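Long-range contact in precorrin-6A reductase (Rhodobacter capsulatus, PDB 4X7G), which catalyses the NADPH-dependent reduction of precorrin-6A, a step of cobalamin biosynthesis, and is held here with NADP and a reduced precorrin in its pocket: residues A128-A133 against H148-R153. Numbering follows the deposited sequence.
Sequences ARVFLA and HHYLLR. With 3Y8 (3-[(1R,2S,3S,7S,11S,16S,17R,18R,19R)-2,7,12,18-tetrakis(2-hydroxy-2-oxoethyl)-3,13-bis(3-hydroxy-3-oxopropyl)-1,2,5,7,11,17-hexamethyl-17-(3-oxidanyl-3-oxidanylidene-prop-1-enyl)-3,6,8,10,15,16,18,19,21,24-decahydrocorrin-8-yl]propanoic acid), chain C.
The phenyl ring of F131 sets its CZ over one face of the R153 guanidinium, 3.6 Å from R153 NH1, with the two planes 78° apart. Beneath this pair, strands 129-132 and 149-153 run parallel as neighbours in the six-stranded sheet of one Rossmann-fold domain, between strands 192-196 and 167-171. The first torsion of F131 turns the ring away from its own N, toward the R153 end, and the side chain runs across L151, its CD1 3.7 Å from L151 CD2, on the sheet face covered by helix 178-187. L151 O meets the edge of the same ring in its plane, while its hydrogen bond is to L132 N. Replacing F131 by an alanine would probably remove the ring from that face of the guanidinium and open a gap beside L151 CD2. R153 reaches one propionate carboxylate of the bound precorrin through NE, 3.0 Å from O34, and more weakly through NH1; NH2 is in a salt bridge with D181, so the carboxylate and D181 use different nitrogens of the group, and F176 adds a cation-pi contact.

On the other face, L132 CG packs 3.4 Å from Y150 CD1, and V130 lies alongside the same tyrosine, whose hydroxyl is bonded to A145 O. Back on the face of F131 and L151, toward the start of the strands, H149 CD2 lies over one face of the R129 guanidinium, displaced toward its rim, with the two planes 16° apart. E188 links the two, accepting from R129 NH2 through its backbone O and bonding H149 NE2 through its carboxylate; D166 takes H149 ND1. Where the strands begin, A128 N donates to H148 ND1 in the plane of the imidazole, at 2.9 Å.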
loop_
_atom_site.group_PDB
_atom_site.type_symbol
_atom_site.label_atom_id
_atom_site.label_comp_id
_atom_site.label_asym_id
_atom_site.label_seq_id
_atom_site.Cartn_x
_atom_site.Cartn_y
_atom_site.Cartn_z
ATOM N N ALA A 128 -6.125 5.417 -25.844
ATOM C CA ALA A 128 -7.169 5.009 -24.891
ATOM C C ALA A 128 -7.244 6.068 -23.782
ATOM O O ALA A 128 -6.531 7.047 -23.835
ATOM C CB ALA A 128 -6.812 3.610 -24.337
ATOM N N ARG A 129 -8.118 5.804 -22.804
ATOM C CA ARG A 129 -8.318 6.725 -21.670
ATOM C C ARG A 129 -8.067 5.902 -20.405
ATOM O O ARG A 129 -8.926 5.148 -19.992
ATOM C CB ARG A 129 -9.701 7.316 -21.716
ATOM C CG ARG A 129 -9.889 8.204 -22.998
ATOM C CD ARG A 129 -11.238 8.898 -23.009
ATOM N NE ARG A 129 -11.410 9.869 -21.962
ATOM C CZ ARG A 129 -10.990 11.104 -21.976
ATOM N NH1 ARG A 129 -10.269 11.536 -22.981
ATOM N NH2 ARG A 129 -11.192 11.909 -20.938
ATOM N N VAL A 130 -6.856 6.018 -19.921
ATOM C CA VAL A 130 -6.359 5.042 -18.926
ATOM C C VAL A 130 -6.228 5.637 -17.555
ATOM O O VAL A 130 -5.553 6.652 -17.409
ATOM C CB VAL A 130 -4.977 4.565 -19.391
ATOM C CG1 VAL A 130 -4.395 3.543 -18.385
ATOM C CG2 VAL A 130 -4.973 3.998 -20.828
ATOM N N PHE A 131 -6.899 5.019 -16.578
ATOM C CA PHE A 131 -6.730 5.422 -15.202
ATOM C C PHE A 131 -5.500 4.761 -14.640
ATOM O O PHE A 131 -5.510 3.482 -14.459
ATOM C CB PHE A 131 -7.944 5.139 -14.381
ATOM C CG PHE A 131 -7.836 5.535 -12.919
ATOM C CD1 PHE A 131 -7.017 6.555 -12.479
ATOM C CD2 PHE A 131 -8.619 4.869 -12.002
ATOM C CE1 PHE A 131 -6.999 6.928 -11.153
ATOM C CE2 PHE A 131 -8.614 5.251 -10.648
ATOM C CZ PHE A 131 -7.797 6.299 -10.242
ATOM N N LEU A 132 -4.383 5.471 -14.447
ATOM C CA LEU A 132 -3.179 4.939 -13.834
ATOM C C LEU A 132 -3.311 5.026 -12.391
ATOM O O LEU A 132 -2.790 5.954 -11.753
ATOM C CB LEU A 132 -1.955 5.680 -14.289
ATOM C CG LEU A 132 -1.598 5.651 -15.685
ATOM C CD1 LEU A 132 -0.248 6.395 -15.899
ATOM C CD2 LEU A 132 -1.469 4.254 -16.174
ATOM N N ALA A 133 -3.984 4.070 -11.775
ATOM C CA ALA A 133 -4.288 4.096 -10.383
ATOM C C ALA A 133 -3.217 3.502 -9.575
ATOM O O ALA A 133 -3.404 2.588 -8.776
ATOM C CB ALA A 133 -5.619 3.375 -10.176
ATOM N N HIS A 148 -1.568 7.770 -25.012
ATOM C CA HIS A 148 -2.879 7.683 -24.320
ATOM C C HIS A 148 -3.200 8.987 -23.607
ATOM O O HIS A 148 -2.273 9.714 -23.229
ATOM C CB HIS A 148 -2.840 6.519 -23.343
ATOM C CG HIS A 148 -2.584 5.237 -24.053
ATOM N ND1 HIS A 148 -3.435 4.782 -25.012
ATOM C CD2 HIS A 148 -1.550 4.374 -24.001
ATOM C CE1 HIS A 148 -2.940 3.644 -25.513
ATOM N NE2 HIS A 148 -1.819 3.358 -24.911
ATOM N N HIS A 149 -4.497 9.117 -23.313
ATOM C CA HIS A 149 -4.865 10.066 -22.240
ATOM C C HIS A 149 -4.803 9.325 -20.892
ATOM O O HIS A 149 -5.409 8.238 -20.819
ATOM C CB HIS A 149 -6.273 10.607 -22.453
ATOM C CG HIS A 149 -6.796 11.316 -21.247
ATOM N ND1 HIS A 149 -6.259 12.489 -20.794
ATOM C CD2 HIS A 149 -7.749 10.980 -20.360
ATOM C CE1 HIS A 149 -6.814 12.813 -19.665
ATOM N NE2 HIS A 149 -7.740 11.947 -19.389
ATOM N N TYR A 150 -4.148 9.875 -19.943
ATOM C CA TYR A 150 -3.994 9.303 -18.648
ATOM C C TYR A 150 -4.726 10.124 -17.595
ATOM O O TYR A 150 -4.624 11.378 -17.579
ATOM C CB TYR A 150 -2.554 9.146 -18.254
ATOM C CG TYR A 150 -1.773 8.137 -19.067
ATOM C CD1 TYR A 150 -2.041 6.805 -18.902
ATOM C CD2 TYR A 150 -0.834 8.505 -20.031
ATOM C CE1 TYR A 150 -1.330 5.840 -19.649
ATOM C CE2 TYR A 150 -0.151 7.584 -20.778
ATOM C CZ TYR A 150 -0.389 6.259 -20.535
ATOM O OH TYR A 150 0.318 5.255 -21.221
ATOM N N LEU A 151 -5.414 9.447 -16.713
ATOM C CA LEU A 151 -5.925 10.011 -15.461
ATOM C C LEU A 151 -5.019 9.605 -14.349
ATOM O O LEU A 151 -4.757 8.355 -14.215
ATOM C CB LEU A 151 -7.341 9.558 -15.224
ATOM C CG LEU A 151 -7.992 9.969 -13.864
ATOM C CD1 LEU A 151 -8.176 11.492 -13.814
ATOM C CD2 LEU A 151 -9.282 9.284 -13.633
ATOM N N LEU A 152 -4.534 10.483 -13.567
ATOM C CA LEU A 152 -3.650 10.237 -12.442
ATOM C C LEU A 152 -4.365 10.585 -11.159
ATOM O O LEU A 152 -5.307 11.421 -11.161
ATOM C CB LEU A 152 -2.372 11.107 -12.523
ATOM C CG LEU A 152 -1.724 11.161 -13.860
ATOM C CD1 LEU A 152 -0.545 12.066 -13.900
ATOM C CD2 LEU A 152 -1.356 9.786 -14.351
ATOM N N ARG A 153 -4.001 9.976 -10.059
ATOM C CA ARG A 153 -4.560 10.302 -8.735
ATOM C C ARG A 153 -3.343 10.381 -7.781
ATOM O O ARG A 153 -2.697 9.374 -7.560
ATOM C CB ARG A 153 -5.624 9.318 -8.303
ATOM C CG ARG A 153 -6.150 9.626 -6.918
ATOM C CD ARG A 153 -7.582 9.143 -6.715
ATOM N NE ARG A 153 -7.718 7.713 -6.796
ATOM C CZ ARG A 153 -8.858 7.042 -6.769
ATOM N NH1 ARG A 153 -8.881 5.761 -6.848
ATOM N NH2 ARG A 153 -9.991 7.728 -6.757
HETATM C C48 3Y8 C . 2.368 7.976 2.819
HETATM C C47 3Y8 C . -0.510 8.416 4.152
HETATM C C43 3Y8 C . -5.559 5.193 5.714
HETATM C C42 3Y8 C . -5.181 5.551 4.214
HETATM C C41 3Y8 C . -4.276 4.407 3.798
HETATM C C38 3Y8 C . -3.633 1.522 1.228
HETATM C C37 3Y8 C . -4.854 2.355 1.261
HETATM C C36 3Y8 C . -6.038 4.558 1.072
HETATM C C35 3Y8 C . -5.077 3.306 -1.632
HETATM C C32 3Y8 C . -5.915 4.310 -6.303
HETATM C C31 3Y8 C . -4.637 3.602 -5.682
HETATM C C2 3Y8 C . -1.526 3.686 -4.159
HETATM C C1 3Y8 C . -0.964 4.764 -3.166
HETATM C C4 3Y8 C . -2.962 4.029 -2.273
HETATM C C5 3Y8 C . -3.891 3.888 -1.314
HETATM C C7 3Y8 C . -4.616 3.917 1.156
HETATM C C8 3Y8 C . -3.899 4.507 2.324
HETATM C C6 3Y8 C . -3.772 4.271 0.072
HETATM C C3 3Y8 C . -3.007 3.614 -3.744
HETATM C C11 3Y8 C . -1.248 7.210 1.951
HETATM C C12 3Y8 C . -0.214 7.780 2.785
HETATM C C13 3Y8 C . 0.986 7.668 2.234
HETATM C C14 3Y8 C . 0.808 7.058 0.928
HETATM C C15 3Y8 C . 1.835 6.794 0.048
HETATM C C16 3Y8 C . 1.542 6.154 -1.238
HETATM C C17 3Y8 C . 2.500 6.099 -2.398
HETATM C C18 3Y8 C . 1.635 5.372 -3.476
HETATM C C19 3Y8 C . 0.481 4.623 -2.677
HETATM C C20 3Y8 C . -1.244 6.183 -3.673
HETATM C C21 3Y8 C . -0.947 9.936 4.003
HETATM C C24 3Y8 C . -2.375 8.199 1.635
HETATM C C25 3Y8 C . -1.372 4.075 -5.640
HETATM C C26 3Y8 C . -0.920 2.308 -3.856
HETATM O O59 3Y8 C . 0.746 10.371 -4.394
HETATM C C57 3Y8 C . 1.627 9.851 -3.583
HETATM O O58 3Y8 C . 2.649 10.412 -3.106
HETATM C C56 3Y8 C . 1.458 8.375 -3.347
HETATM C C55 3Y8 C . 2.740 7.598 -2.908
HETATM C C54 3Y8 C . 3.783 5.376 -2.064
HETATM C C60 3Y8 C . 2.334 4.350 -4.370
HETATM C C61 3Y8 C . 3.290 4.863 -5.345
HETATM O O62 3Y8 C . 4.060 3.977 -5.878
HETATM O O63 3Y8 C . 3.324 6.081 -5.671
HETATM N N24 3Y8 C . 0.520 5.289 -1.364
HETATM N N23 3Y8 C . -0.523 6.816 0.773
HETATM C C49 3Y8 C . 2.975 6.692 3.402
HETATM C C50 3Y8 C . 4.293 6.826 4.091
HETATM O O51 3Y8 C . 4.897 7.923 4.101
HETATM O O52 3Y8 C . 4.654 5.772 4.732
HETATM O O23 3Y8 C . -1.950 10.266 4.670
HETATM O O22 3Y8 C . -0.296 10.637 3.267
HETATM C C10 3Y8 C . -1.779 5.912 2.642
HETATM C C9 3Y8 C . -2.838 5.199 1.874
HETATM N N22 3Y8 C . -2.783 5.094 0.478
HETATM O O44 3Y8 C . -6.490 4.385 5.836
HETATM O O45 3Y8 C . -5.070 5.854 6.533
HETATM O O39 3Y8 C . -3.708 0.464 1.929
HETATM O O40 3Y8 C . -2.724 1.796 0.447
HETATM N N21 3Y8 C . -1.851 4.632 -2.017
HETATM C C27 3Y8 C . -1.559 1.159 -4.688
HETATM O O28 3Y8 C . -1.067 0.962 -5.807
HETATM O O29 3Y8 C . -2.498 0.514 -4.231
HETATM C C30 3Y8 C . -4.135 4.380 -4.505
HETATM O O34 3Y8 C . -5.676 5.483 -6.774
HETATM O O33 3Y8 C . -6.846 3.506 -6.343
HETATM O O HOH W 1 -1.699 8.283 -10.655
#